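Local coordinates for heme-binding protein A (Haemophilus parasuis 29755, PDB 3TPA) that probably binds glutathione as a family 5 extracellular solute-binding protein of the GbpA type, although it is named for heme binding, at residues A24-D28 with A29-N33; I154-V157 with A158-F161; V498-P501 with F502-A506. The protein carries 1 engineered substitution. All coordinates share one frame; numbering follows the deposited sequence.

Contact 1 of 3, residues A24-D28 with A29-N33; sequences AITND and ANDFN
T26 lays its methyl over one face of the F32 ring: CG2 stands 4.3 Å from the centroid of that ring, 25° off the normal, a CH-pi contact. The T26 CB reaches the rim as well, 3.6 Å from CE1 of F32, while the F32 ring also meets the ring of Y121 on helix 120-124. The methyl is swung anti to the T26 backbone N (chi1 -69°), which brings it above the ring and also against D31, with T26 CG2 3.5 Å from D31 CB. Nearby, the D28 carboxylate and the N30 amide are 30° apart, and D28 OD2 comes 3.1 Å from CB of N30.

From A29 the chain takes helical backbone angles through N33, in the loop that leads from strand 9-14 to helix 36-39. The run starts with D31 N donating to D28 O (2.9 Å), and F32 N follows by bonding A29 O. Both aspartates are probably ionised, and water 3 gives a proton to each, 2.7 Å from D28 OD2 and 3.1 Å from D31 OD1, which should soften the repulsion between them. A second water accepts from N27 N and donates to D31 OD2. Weak bonds from the backbone N of M19 and K20 reach the same carboxylate, and T26 OG1 bonds to S22 O.

Contact 2 of 3, residues I154-V157 with A158-F161; sequences ITTV and AMDF
M159 N donates to T156 O across 3.0 Å with an N-H...O angle of 160°, the shorter of the two backbone bonds that close this corner. The donor sits well above the carbonyl plane, as suits a tight turn. M159 crowds the same oxygen with its side chain, CB lying 3.3 Å from T156 O. One residue earlier, T155 O accepts from A158 N at 3.1 Å, and A158 turns its methyl to within 3.5 Å of that same T155 oxygen. Both bonds span three residues. They take the chain off helix 153-156 through a type I turn from T156 to M159, before it enters the short 3-10 segment that starts at D160.

Beyond the turn the F161 ring folds back on T156. The T156 methyl CG2 comes up to the ring's edge, near its plane, 3.7 Å from CZ of F161, and the two side chains cross at a slant. F161 can do this because its CG takes the position between backbone N and carbonyl carbon (chi1 79°), which swings the ring back along the chain. The thioether of M159 meets the ring edge too, with SD in the ring plane. An extended chi2 (177°) carries the sulfur out to that edge, and it also rests 3.9 Å from CA of T156.

Within the turn A158 packs on V44, F46 and V53, which belong to strands 44-46 and 53-63, while T155 OG1 is held by P152 O. The chemistry is thus divided: backbone amides satisfy the two carbonyls of the turn, and the touching side chains meet through carbon and sulfur, a pairing well suited to a buried site.

Contact 3 of 3, residues V498-P501 with F502-A506; sequences VQNP and FGYTA
N500 holds its amide nearly upright against two rings, 74° from the plane of F502 and 87° from that of Y504. With CG anti to the backbone N (chi1 175°), the side chain bends forward over the turn. Its oxygen faces F502, and its nitrogen goes to Y504. N500 OD1 accepts from F502 N over a short 2.7 Å, the donor tilted somewhat out of the amide's carbonyl plane. The same oxygen lies 3.3 Å from CD2 of F502, an oblique approach to that ring. ND2 of N500 comes to the Y504 ring at its edge, near the ring plane, and stands 3.9 Å from CB of that residue. Over one face of the Y504 ring, above its centre, lies the carbonyl oxygen F502 O.

The backbone completes the grip. G503 N donates to N500 O at 2.8 Å, closing a type I turn from N500 to G503, and G503 follows with a positive phi, which glycine tolerates easily. The N500 CB is pressed 3.2 Å from Y504 O. A water bridges the two arms here, accepting from N500 N and donating to Y504 O at 2.7 Å from that oxygen. Further out another water accepts from V498 N and lies 2.9 Å from A506 O, to which it can donate, so solvent probably stands in for direct backbone pairing between the arms.

Outside the turn the F502 ring meets F46, and P501 touches R266 of strand 261-276. A side-chain oxygen bonded to the second amide onward, with a proline in between and a beta turn closed by the carbonyl of the same asparagine, is the hallmark of an Asx-Pro turn.

In the fold
From the N terminus, contact 1 comes first, in the loop between strand 9-14 and helix 36-39; contact 2 follows where the chain leaves helix 153-156, and contact 3 lies near the C terminus, between strands 494-495 and 511-512. Each is local, contacts 2 and 3 being beta turns and contact 1 the start of a helical run. They run in series, neither nested nor crossing, yet all three meet in space with centres about 13 to 14 Å apart. F32 CD1 packs on D160 CB at 3.6 Å, joining contacts 1 and 2. N33 OD1 accepts from T505 N, and Y504 touches both A29 and D160, so the C-terminal loop binds the other two.

Contact 1 of 3, residues A24-D28 with A29-N33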
# COMPACT_ATOMS: atom_id res chain seq x y z
N ALA A 24 -7.75 -12.53 4.77
CA ALA A 24 -7.05 -12.57 6.05
C ALA A 24 -5.64 -13.17 5.93
O ALA A 24 -4.73 -12.81 6.67
CB ALA A 24 -7.87 -13.36 7.09
N ILE A 25 -5.47 -14.10 4.99
CA ILE A 25 -4.21 -14.86 4.90
C ILE A 25 -3.41 -14.62 3.62
O ILE A 25 -2.62 -15.46 3.21
CB ILE A 25 -4.43 -16.38 5.07
CG1 ILE A 25 -5.38 -16.91 3.99
CG2 ILE A 25 -5.01 -16.68 6.44
CD1 ILE A 25 -5.50 -18.43 3.95
N THR A 26 -3.61 -13.46 3.01
CA THR A 26 -3.00 -13.14 1.74
C THR A 26 -1.73 -12.35 1.93
O THR A 26 -1.67 -11.45 2.77
CB THR A 26 -3.95 -12.33 0.88
OG1 THR A 26 -5.05 -13.15 0.48
CG2 THR A 26 -3.24 -11.80 -0.36
N ASN A 27 -0.73 -12.68 1.13
CA ASN A 27 0.59 -12.06 1.17
C ASN A 27 0.70 -11.09 0.02
O ASN A 27 1.19 -9.98 0.16
CB ASN A 27 1.65 -13.15 1.02
CG ASN A 27 3.07 -12.60 1.02
OD1 ASN A 27 3.29 -11.40 0.87
ND2 ASN A 27 4.04 -13.49 1.17
N ASP A 28 0.24 -11.57 -1.13
CA ASP A 28 0.29 -10.84 -2.39
C ASP A 28 -0.92 -9.94 -2.56
O ASP A 28 -2.02 -10.42 -2.82
CB ASP A 28 0.34 -11.87 -3.53
CG ASP A 28 0.38 -11.22 -4.89
OD1 ASP A 28 1.44 -10.65 -5.23
OD2 ASP A 28 -0.63 -11.29 -5.62
N ALA A 29 -0.73 -8.63 -2.41
CA ALA A 29 -1.86 -7.69 -2.46
C ALA A 29 -2.74 -7.86 -3.72
O ALA A 29 -3.92 -7.51 -3.73
CB ALA A 29 -1.38 -6.24 -2.29
N ASN A 30 -2.17 -8.39 -4.78
CA ASN A 30 -2.95 -8.63 -5.98
C ASN A 30 -4.12 -9.64 -5.84
O ASN A 30 -5.09 -9.53 -6.57
CB ASN A 30 -2.05 -8.98 -7.17
CG ASN A 30 -1.26 -7.78 -7.67
OD1 ASN A 30 -0.09 -7.61 -7.35
ND2 ASN A 30 -1.91 -6.93 -8.46
N ASP A 31 -4.03 -10.58 -4.89
CA ASP A 31 -5.12 -11.54 -4.59
C ASP A 31 -6.38 -10.86 -4.06
O ASP A 31 -7.47 -11.38 -4.16
CB ASP A 31 -4.69 -12.55 -3.51
CG ASP A 31 -3.75 -13.62 -4.02
OD1 ASP A 31 -3.60 -13.75 -5.25
OD2 ASP A 31 -3.16 -14.35 -3.20
N PHE A 32 -6.20 -9.70 -3.44
CA PHE A 32 -7.30 -8.94 -2.86
C PHE A 32 -8.34 -8.57 -3.91
O PHE A 32 -9.53 -8.55 -3.64
CB PHE A 32 -6.76 -7.67 -2.20
CG PHE A 32 -6.01 -7.91 -0.91
CD1 PHE A 32 -6.37 -8.93 -0.05
CD2 PHE A 32 -4.97 -7.07 -0.54
CE1 PHE A 32 -5.67 -9.13 1.17
CE2 PHE A 32 -4.27 -7.26 0.68
CZ PHE A 32 -4.62 -8.30 1.52
N ASN A 33 -7.88 -8.29 -5.12
CA ASN A 33 -8.78 -7.90 -6.19
C ASN A 33 -9.81 -9.00 -6.51
O ASN A 33 -10.92 -8.72 -6.96
CB ASN A 33 -7.98 -7.55 -7.45
CG ASN A 33 -7.26 -6.24 -7.32
OD1 ASN A 33 -7.77 -5.32 -6.70
ND2 ASN A 33 -6.06 -6.14 -7.91
O HOH W 1 -7.32 -13.02 -1.25
O HOH W 2 -1.20 -13.98 -1.22
O HOH W 3 -2.21 -12.26 -7.61

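Contact 2 of 3, residues I154-V157 with A158-F161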
# COMPACT_ATOMS: atom_id res chain seq x y z
N ILE A 154 -8.03 3.70 12.47
CA ILE A 154 -9.30 3.76 11.72
C ILE A 154 -9.11 3.40 10.23
O ILE A 154 -9.94 2.70 9.63
CB ILE A 154 -10.03 5.13 11.89
CG1 ILE A 154 -11.51 4.99 11.47
CG2 ILE A 154 -9.35 6.28 11.11
CD1 ILE A 154 -12.24 3.85 12.15
N THR A 155 -8.01 3.84 9.63
CA THR A 155 -7.75 3.44 8.24
C THR A 155 -7.29 1.99 8.13
O THR A 155 -7.61 1.31 7.16
CB THR A 155 -6.78 4.39 7.51
OG1 THR A 155 -5.58 4.53 8.26
CG2 THR A 155 -7.40 5.77 7.35
N THR A 156 -6.58 1.49 9.13
CA THR A 156 -6.23 0.07 9.13
C THR A 156 -7.48 -0.82 9.06
O THR A 156 -7.49 -1.85 8.38
CB THR A 156 -5.35 -0.30 10.34
OG1 THR A 156 -4.14 0.47 10.26
CG2 THR A 156 -5.01 -1.80 10.34
N VAL A 157 -8.54 -0.41 9.75
CA VAL A 157 -9.80 -1.16 9.82
C VAL A 157 -10.47 -1.30 8.44
O VAL A 157 -11.27 -2.22 8.23
CB VAL A 157 -10.78 -0.49 10.81
CG1 VAL A 157 -12.16 -1.11 10.73
CG2 VAL A 157 -10.23 -0.60 12.22
N ALA A 158 -10.14 -0.39 7.53
CA ALA A 158 -10.68 -0.39 6.17
C ALA A 158 -9.85 -1.23 5.19
O ALA A 158 -10.20 -1.39 4.02
CB ALA A 158 -10.79 1.05 5.65
N MET A 159 -8.75 -1.78 5.68
CA MET A 159 -7.88 -2.56 4.80
C MET A 159 -8.46 -3.93 4.54
O MET A 159 -9.21 -4.48 5.35
CB MET A 159 -6.46 -2.64 5.40
CG MET A 159 -5.75 -1.28 5.48
SD MET A 159 -4.12 -1.40 6.26
CE MET A 159 -3.27 -2.51 5.14
N ASP A 160 -8.10 -4.48 3.38
CA ASP A 160 -8.64 -5.76 2.90
C ASP A 160 -8.53 -6.93 3.85
O ASP A 160 -9.46 -7.76 3.92
CB ASP A 160 -8.00 -6.12 1.56
CG ASP A 160 -8.24 -5.08 0.52
OD1 ASP A 160 -7.72 -3.96 0.67
OD2 ASP A 160 -8.97 -5.36 -0.44
N PHE A 161 -7.41 -7.03 4.57
CA PHE A 161 -7.18 -8.15 5.49
C PHE A 161 -8.20 -8.20 6.64
O PHE A 161 -8.38 -9.24 7.29
CB PHE A 161 -5.74 -8.13 6.04
CG PHE A 161 -5.49 -7.13 7.17
CD1 PHE A 161 -5.35 -7.56 8.49
CD2 PHE A 161 -5.31 -5.78 6.90
CE1 PHE A 161 -5.07 -6.68 9.50
CE2 PHE A 161 -5.04 -4.87 7.93
CZ PHE A 161 -4.91 -5.32 9.23

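Contact 3 of 3, residues V498-P501 with F502-A506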
# COMPACT_ATOMS: atom_id res chain seq x y z
N VAL A 498 -13.23 4.26 -10.56
CA VAL A 498 -12.38 5.24 -9.90
C VAL A 498 -11.09 4.57 -9.45
O VAL A 498 -11.13 3.54 -8.79
CB VAL A 498 -13.08 5.86 -8.68
CG1 VAL A 498 -12.16 6.86 -7.98
CG2 VAL A 498 -14.39 6.52 -9.09
N GLN A 499 -9.95 5.14 -9.83
CA GLN A 499 -8.68 4.52 -9.48
C GLN A 499 -8.51 4.62 -7.97
O GLN A 499 -8.82 5.65 -7.37
CB GLN A 499 -7.53 5.22 -10.20
CG GLN A 499 -6.51 4.29 -10.78
CD GLN A 499 -5.34 5.02 -11.39
OE1 GLN A 499 -5.43 6.19 -11.74
NE2 GLN A 499 -4.22 4.33 -11.50
N ASN A 500 -8.03 3.54 -7.37
CA ASN A 500 -7.87 3.44 -5.93
C ASN A 500 -6.41 3.75 -5.57
O ASN A 500 -5.50 3.20 -6.17
CB ASN A 500 -8.27 2.02 -5.49
CG ASN A 500 -8.02 1.74 -4.02
OD1 ASN A 500 -7.12 2.31 -3.40
ND2 ASN A 500 -8.82 0.85 -3.45
N PRO A 501 -6.18 4.65 -4.60
CA PRO A 501 -4.81 5.05 -4.24
C PRO A 501 -3.92 3.86 -3.89
O PRO A 501 -2.71 3.88 -4.12
CB PRO A 501 -5.01 5.93 -2.99
CG PRO A 501 -6.42 6.38 -3.05
CD PRO A 501 -7.19 5.25 -3.70
N PHE A 502 -4.51 2.80 -3.35
CA PHE A 502 -3.75 1.61 -2.94
C PHE A 502 -3.48 0.66 -4.10
O PHE A 502 -2.72 -0.29 -3.97
CB PHE A 502 -4.46 0.91 -1.79
CG PHE A 502 -4.67 1.80 -0.60
CD1 PHE A 502 -3.61 2.10 0.24
CD2 PHE A 502 -5.90 2.37 -0.35
CE1 PHE A 502 -3.78 2.94 1.34
CE2 PHE A 502 -6.10 3.21 0.74
CZ PHE A 502 -5.03 3.51 1.59
N GLY A 503 -4.09 0.95 -5.25
CA GLY A 503 -3.87 0.19 -6.47
C GLY A 503 -4.93 -0.87 -6.76
O GLY A 503 -4.91 -1.51 -7.81
N TYR A 504 -5.88 -1.07 -5.84
CA TYR A 504 -6.86 -2.15 -6.05
C TYR A 504 -7.91 -1.79 -7.07
O TYR A 504 -8.10 -0.61 -7.39
CB TYR A 504 -7.51 -2.56 -4.73
CG TYR A 504 -6.46 -2.93 -3.71
CD1 TYR A 504 -5.58 -3.99 -3.96
CD2 TYR A 504 -6.32 -2.21 -2.52
CE1 TYR A 504 -4.60 -4.32 -3.04
CE2 TYR A 504 -5.34 -2.54 -1.60
CZ TYR A 504 -4.49 -3.59 -1.86
OH TYR A 504 -3.53 -3.90 -0.93
N THR A 505 -8.61 -2.80 -7.58
CA THR A 505 -9.65 -2.58 -8.59
C THR A 505 -11.02 -3.07 -8.08
O THR A 505 -11.28 -4.28 -8.03
CB THR A 505 -9.33 -3.33 -9.90
OG1 THR A 505 -9.13 -4.71 -9.60
CG2 THR A 505 -8.05 -2.79 -10.56
N ALA A 506 -11.90 -2.15 -7.72
CA ALA A 506 -13.27 -2.49 -7.34
C ALA A 506 -14.22 -2.22 -8.51
O ALA A 506 -14.11 -1.19 -9.16
CB ALA A 506 -13.71 -1.71 -6.09
O HOH W 4 -11.19 0.66 -7.74
O HOH W 5 -13.86 1.73 -9.07
O HOH W 6 -7.16 1.35 -8.92